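Local coordinates for protein queuine lyase ([Clostridium] spiroforme DSM 1552, PDB 6P78) that binds a [4Fe-4S] cluster, S-adenosylmethionine and queuine, and probably acts as a radical SAM C-N lyase on queuine, at residues I193-L196 and T197-D201; Q182-K186 and E187-K191; N70-V73 and L74-I77. One frame throughout, in Å; residues are numbered along the deposited sequence.

Contact 1. Residues I193-L196 and T197-D201; sequences IEIL and TKYFD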
# COMPACT_ATOMS: atom_id res chain seq x y z
N ILE A 193 15.16 5.12 -5.61
CA ILE A 193 14.67 4.80 -6.95
C ILE A 193 15.62 3.81 -7.61
O ILE A 193 15.18 2.90 -8.32
CB ILE A 193 14.46 6.06 -7.81
CG1 ILE A 193 13.51 7.04 -7.13
CG2 ILE A 193 13.99 5.68 -9.24
CD1 ILE A 193 12.14 6.46 -6.79
N GLU A 194 16.93 3.92 -7.34
CA GLU A 194 17.87 2.93 -7.86
C GLU A 194 17.51 1.53 -7.36
O GLU A 194 17.57 0.55 -8.12
CB GLU A 194 19.30 3.26 -7.44
CG GLU A 194 19.91 4.45 -8.18
CD GLU A 194 21.20 4.95 -7.51
OE1 GLU A 194 21.66 6.06 -7.88
OE2 GLU A 194 21.74 4.24 -6.64
N ILE A 195 17.19 1.42 -6.08
CA ILE A 195 16.88 0.11 -5.50
C ILE A 195 15.55 -0.40 -6.04
O ILE A 195 15.43 -1.56 -6.44
CB ILE A 195 16.85 0.22 -3.96
CG1 ILE A 195 18.25 0.33 -3.39
CG2 ILE A 195 16.12 -0.99 -3.36
CD1 ILE A 195 18.25 0.88 -1.95
N LEU A 196 14.54 0.47 -6.08
CA LEU A 196 13.24 0.07 -6.61
C LEU A 196 13.38 -0.50 -8.02
O LEU A 196 12.88 -1.60 -8.33
CB LEU A 196 12.31 1.29 -6.64
CG LEU A 196 10.93 1.01 -7.25
CD1 LEU A 196 10.13 0.11 -6.32
CD2 LEU A 196 10.21 2.32 -7.51
N THR A 197 14.09 0.23 -8.89
CA THR A 197 14.13 -0.15 -10.30
C THR A 197 15.03 -1.37 -10.52
O THR A 197 14.83 -2.12 -11.49
CB THR A 197 14.58 1.03 -11.17
OG1 THR A 197 15.91 1.45 -10.82
CG2 THR A 197 13.61 2.21 -11.02
N LYS A 198 16.02 -1.59 -9.65
CA LYS A 198 16.89 -2.75 -9.86
C LYS A 198 16.23 -4.04 -9.38
O LYS A 198 16.37 -5.09 -10.03
CB LYS A 198 18.24 -2.57 -9.14
CG LYS A 198 19.08 -3.84 -9.12
CD LYS A 198 20.46 -3.59 -8.54
CE LYS A 198 21.19 -4.91 -8.26
NZ LYS A 198 22.55 -4.63 -7.73
N TYR A 199 15.52 -4.00 -8.26
CA TYR A 199 15.15 -5.21 -7.53
C TYR A 199 13.68 -5.60 -7.67
O TYR A 199 13.35 -6.77 -7.46
CB TYR A 199 15.44 -5.04 -6.03
CG TYR A 199 16.89 -5.10 -5.66
CD1 TYR A 199 17.54 -6.32 -5.52
CD2 TYR A 199 17.63 -3.94 -5.43
CE1 TYR A 199 18.88 -6.38 -5.16
CE2 TYR A 199 18.96 -3.99 -5.08
CZ TYR A 199 19.58 -5.21 -4.94
OH TYR A 199 20.91 -5.25 -4.58
N PHE A 200 12.79 -4.65 -7.95
CA PHE A 200 11.37 -4.91 -7.75
C PHE A 200 10.61 -4.80 -9.06
O PHE A 200 10.91 -3.94 -9.89
CB PHE A 200 10.79 -3.95 -6.74
CG PHE A 200 11.32 -4.16 -5.35
CD1 PHE A 200 10.71 -5.07 -4.49
CD2 PHE A 200 12.44 -3.49 -4.91
CE1 PHE A 200 11.22 -5.28 -3.19
CE2 PHE A 200 12.93 -3.68 -3.63
CZ PHE A 200 12.32 -4.57 -2.78
N ASP A 201 9.60 -5.66 -9.21
CA ASP A 201 8.77 -5.68 -10.41
C ASP A 201 7.49 -4.86 -10.29
O ASP A 201 6.79 -4.67 -11.30
CB ASP A 201 8.41 -7.13 -10.74
CG ASP A 201 9.61 -7.91 -11.25
OD1 ASP A 201 10.47 -7.32 -11.95
OD2 ASP A 201 9.68 -9.12 -10.95

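Contact 2. Residues Q182-K186 and E187-K191; sequences QGQTK and EMIRK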
# COMPACT_ATOMS: atom_id res chain seq x y z
N GLN A 182 10.55 16.37 4.93
CA GLN A 182 11.66 17.10 5.56
C GLN A 182 12.61 16.14 6.25
O GLN A 182 12.19 15.29 7.04
CB GLN A 182 11.11 18.11 6.57
CG GLN A 182 10.39 19.29 5.96
CD GLN A 182 9.98 20.27 7.01
OE1 GLN A 182 9.73 19.90 8.17
NE2 GLN A 182 9.92 21.54 6.64
N GLY A 183 13.90 16.30 5.98
CA GLY A 183 14.88 15.36 6.47
C GLY A 183 15.41 14.42 5.42
O GLY A 183 16.50 13.83 5.61
N GLN A 184 14.68 14.23 4.32
CA GLN A 184 15.21 13.52 3.18
C GLN A 184 16.23 14.38 2.44
O GLN A 184 16.32 15.60 2.63
CB GLN A 184 14.09 13.13 2.23
CG GLN A 184 13.21 12.06 2.78
CD GLN A 184 12.26 11.53 1.73
OE1 GLN A 184 11.57 12.30 1.07
NE2 GLN A 184 12.25 10.21 1.54
N THR A 185 17.03 13.73 1.59
CA THR A 185 17.99 14.39 0.72
C THR A 185 17.80 13.88 -0.70
O THR A 185 17.19 12.83 -0.92
CB THR A 185 19.43 14.10 1.14
OG1 THR A 185 19.64 12.69 1.03
CG2 THR A 185 19.69 14.55 2.58
N LYS A 186 18.39 14.60 -1.67
CA LYS A 186 18.41 14.08 -3.03
C LYS A 186 19.09 12.72 -3.10
O LYS A 186 18.63 11.82 -3.80
CB LYS A 186 19.12 15.06 -3.97
CG LYS A 186 18.30 16.28 -4.25
CD LYS A 186 19.03 17.21 -5.23
CE LYS A 186 18.23 18.49 -5.44
NZ LYS A 186 19.12 19.68 -5.62
N GLU A 187 20.21 12.57 -2.39
CA GLU A 187 20.93 11.30 -2.42
C GLU A 187 20.06 10.17 -1.89
O GLU A 187 20.10 9.04 -2.39
CB GLU A 187 22.21 11.42 -1.60
CG GLU A 187 23.28 12.31 -2.28
CD GLU A 187 23.11 13.82 -2.04
OE1 GLU A 187 22.26 14.24 -1.20
OE2 GLU A 187 23.85 14.59 -2.70
N MET A 188 19.27 10.45 -0.86
CA MET A 188 18.44 9.40 -0.28
C MET A 188 17.37 8.96 -1.27
O MET A 188 17.15 7.76 -1.47
CB MET A 188 17.79 9.91 1.01
CG MET A 188 17.09 8.83 1.80
SD MET A 188 16.16 9.58 3.18
CE MET A 188 17.46 10.26 4.17
N ILE A 189 16.74 9.93 -1.92
CA ILE A 189 15.67 9.63 -2.87
C ILE A 189 16.24 8.93 -4.11
O ILE A 189 15.66 7.95 -4.60
CB ILE A 189 14.94 10.93 -3.22
CG1 ILE A 189 14.20 11.43 -1.98
CG2 ILE A 189 13.97 10.75 -4.40
CD1 ILE A 189 13.72 12.84 -2.07
N ARG A 190 17.37 9.42 -4.61
CA ARG A 190 18.05 8.78 -5.74
C ARG A 190 18.30 7.31 -5.46
O ARG A 190 18.05 6.46 -6.31
CB ARG A 190 19.37 9.48 -6.03
CG ARG A 190 19.25 10.85 -6.68
CD ARG A 190 20.65 11.39 -7.03
NE ARG A 190 20.57 12.69 -7.70
CZ ARG A 190 21.14 13.79 -7.24
NH1 ARG A 190 21.01 14.93 -7.90
NH2 ARG A 190 21.84 13.75 -6.11
N LYS A 191 18.82 7.00 -4.25
CA LYS A 191 19.12 5.61 -3.93
C LYS A 191 17.85 4.78 -3.84
O LYS A 191 17.84 3.61 -4.26
CB LYS A 191 19.93 5.50 -2.63
CG LYS A 191 20.53 4.09 -2.52
CD LYS A 191 21.63 4.00 -1.47
CE LYS A 191 22.12 2.56 -1.33
NZ LYS A 191 21.35 1.78 -0.33

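Contact 3. Residues N70-V73 and L74-I77; sequences NDEV and LNKI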
# COMPACT_ATOMS: atom_id res chain seq x y z
N ASN A 70 -17.91 -3.15 5.27
CA ASN A 70 -17.15 -3.75 4.19
C ASN A 70 -18.05 -4.50 3.22
O ASN A 70 -17.78 -4.52 2.01
CB ASN A 70 -16.10 -4.70 4.76
CG ASN A 70 -15.00 -3.95 5.46
OD1 ASN A 70 -14.87 -2.74 5.30
ND2 ASN A 70 -14.20 -4.67 6.25
N ASP A 71 -19.10 -5.14 3.72
CA ASP A 71 -19.91 -5.95 2.83
C ASP A 71 -20.59 -5.11 1.77
O ASP A 71 -20.77 -5.59 0.64
CB ASP A 71 -20.96 -6.74 3.62
CG ASP A 71 -21.18 -8.13 3.04
OD1 ASP A 71 -20.19 -8.88 2.93
OD2 ASP A 71 -22.33 -8.46 2.68
N GLU A 72 -20.97 -3.87 2.09
CA GLU A 72 -21.58 -3.01 1.09
C GLU A 72 -20.60 -2.58 0.02
O GLU A 72 -21.00 -2.33 -1.13
CB GLU A 72 -22.22 -1.78 1.75
CG GLU A 72 -23.22 -2.14 2.82
CD GLU A 72 -24.44 -2.87 2.25
OE1 GLU A 72 -24.80 -3.94 2.79
OE2 GLU A 72 -25.02 -2.38 1.25
N VAL A 73 -19.31 -2.49 0.37
CA VAL A 73 -18.30 -2.18 -0.63
C VAL A 73 -18.05 -3.39 -1.52
O VAL A 73 -17.98 -3.27 -2.75
CB VAL A 73 -17.00 -1.73 0.06
CG1 VAL A 73 -15.96 -1.39 -1.00
CG2 VAL A 73 -17.28 -0.56 0.98
N LEU A 74 -17.93 -4.57 -0.90
CA LEU A 74 -17.59 -5.78 -1.63
C LEU A 74 -18.66 -6.16 -2.64
O LEU A 74 -18.36 -6.77 -3.67
CB LEU A 74 -17.36 -6.94 -0.66
CG LEU A 74 -16.10 -6.83 0.22
CD1 LEU A 74 -16.05 -8.03 1.11
CD2 LEU A 74 -14.88 -6.78 -0.65
N ASN A 75 -19.92 -5.79 -2.38
CA ASN A 75 -20.98 -6.01 -3.35
C ASN A 75 -20.71 -5.37 -4.70
O ASN A 75 -21.33 -5.76 -5.70
CB ASN A 75 -22.30 -5.47 -2.81
CG ASN A 75 -22.86 -6.31 -1.71
OD1 ASN A 75 -22.49 -7.47 -1.54
ND2 ASN A 75 -23.79 -5.73 -0.94
N LYS A 76 -19.85 -4.36 -4.76
CA LYS A 76 -19.61 -3.67 -6.02
C LYS A 76 -18.57 -4.35 -6.89
O LYS A 76 -18.42 -3.95 -8.05
CB LYS A 76 -19.18 -2.22 -5.75
CG LYS A 76 -20.26 -1.41 -5.07
CD LYS A 76 -19.82 0.02 -4.79
CE LYS A 76 -20.88 0.74 -3.97
NZ LYS A 76 -20.35 2.00 -3.41
N ILE A 77 -17.82 -5.32 -6.36
CA ILE A 77 -16.76 -5.94 -7.14
C ILE A 77 -17.37 -6.83 -8.23
O ILE A 77 -18.24 -7.67 -7.96
CB ILE A 77 -15.83 -6.75 -6.24
CG1 ILE A 77 -15.14 -5.80 -5.25
CG2 ILE A 77 -14.80 -7.50 -7.08
CD1 ILE A 77 -14.24 -6.49 -4.27

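Contact 1. Residues I193-L196 and T197-D201
A chi1 of 62° places the T197 hydroxyl between its own backbone N and carbonyl carbon, where it can bend back one helical turn to I193. T197 OG1 donates to I193 O at 3.0 Å, and T197 N bonds the same oxygen at 2.9 Å. The two donors come from opposite faces of the carbonyl plane, the hydroxyl tilted 23° out of it, so the oxygen is gripped twice. The same torsion sets the T197 methyl beside its backbone N, and its CG2 meets I193 CG2 at 3.9 Å, the two side chains slanting across each other.

At I195 the branch methyl CG2 lies opposite the backbone N, directed along the helix to the aromatic pair. It touches Y199 CD2 at 3.9 Å and F200 CE2 at 4.2 Å. The Y199 ring also presents its edge to a carbonyl: I195 O lies in the ring plane, 3.4 Å from Y199 CD2, while K198 CG covers part of one face. F200 is the first residue to leave helical backbone angles, yet its N still bonds L196 O at 3.1 Å, and that oxygen lies in plane at the F200 ring edge. L196 meets F200 at about a right angle, CD1 to CB.

These residues close helix 186-199 within the beta-alpha-beta unit that runs from strand 178-179 to strand 203-207. I193 and L196 rest on I205 of the latter strand, L196 and T197 reach Y238 of strand 238-241, and Y199 and F200 pack on helix 165-169.

Contact 2. Residues Q182-K186 and E187-K191
E187 turns back toward T185 because its chain bends at chi2 (84°), which brings E187 OE1 to 3.7 Å from T185 CB, a van der Waals approach. M188 follows with the bond that defines this end of the helix: its N donates to T185 OG1 at 3.0 Å, with an N-H...O angle of 150°. T185 is thus the N-cap of helix 186-199, its hydroxyl taking up a first-turn amide that has no preceding helical carbonyl to use. Beyond the backbone, the M188 side chain runs at about a right angle to Q184, with SD 3.9 Å from Q184 CG, and its bent end carries CE toward G183 O.

I189 N bonds T185 O at 3.1 Å, the first regular helical step after the cap. The I189 tip, CD1, lies 3.8 Å from Q184 OE1, but that oxygen's polar partners are G180 N and I181 N, which hold the amide against the loop that precedes the helix. R190 N closes the next turn on K186 O at 2.8 Å, nearly straight at 168°. Its extended side chain crosses K186 at a slant, so that K186 CB lies over one guanidinium face, off toward the rim and 3.7 Å from R190 NH2. The like-charged ends stay apart, K186 NZ being 5.6 Å from R190 NH1, and K186 makes a cation-pi contact with W224 of helix 219-228.

Contact 3. Residues N70-V73 and L74-I77
The N75 amide has the carbonyl oxygen of D71 over one face: D71 O stands 3.2 Å from N75 CG, almost directly above that carbon, and about 3.4 Å from both N75 OD1 and N75 ND2. Near equality of the last two distances shows an oxygen resting on the flat of the group, not a bond to the amide nitrogen. The E72 carboxylate runs beside the amide, pointing the same way, but its plane is turned 84° against it and E72 OE2 stays 4.2 Å from N75 ND2. Chi1 of N75 is -73°, which sets CG beside the backbone N and folds the amide back over the preceding turn. Its rotation is fixed from outside, since N75 OD1 accepts from R102 NH2, while NH1 of the same arginine forms a salt bridge with D71 OD1; one guanidinium therefore ties both side chains to helix 97-109.

Backbone bonds chart how the helix ends. L74 N bonds N70 O at 2.9 Å and N75 N bonds D71 O at 3.1 Å, both four residues apart. K76 N then shortens the step to three, reaching V73 O at 3.0 Å from 47° above the carbonyl plane. A type I turn from L74 to I77 follows, closed by I77 N on L74 O at 3.1 Å. The buried N70 side chain is held by K41 N and by T99 OG1.

L74 packs on I103 and I106, whereas V73 and I77 both reach V38. The segment is the C-terminal end of helix 63-74 in a beta-alpha-beta crossover between the parallel neighbouring strands 35-39 and 83-87, the repeating architecture of the radical SAM core.

Overall arrangement
Contacts 2 and 1 are the two ends of a single helix, 186-199: the first caps its start, the second closes its last turn, with centres 16 Å apart. Contact 3 ends a different helix, 63-74, on the opposite side of the chain's centre, its own centre 34 Å from that of contact 1 and 40 Å from that of contact 2. The ligands lie between these flanks. The side chains of L196 in contact 1 and Q184 in contact 2 come within about 11 and 10 Å of S-adenosylmethionine, and that of N70 in contact 3 within about 11 Å of queuine. None of the three contacts therefore lines the pocket directly.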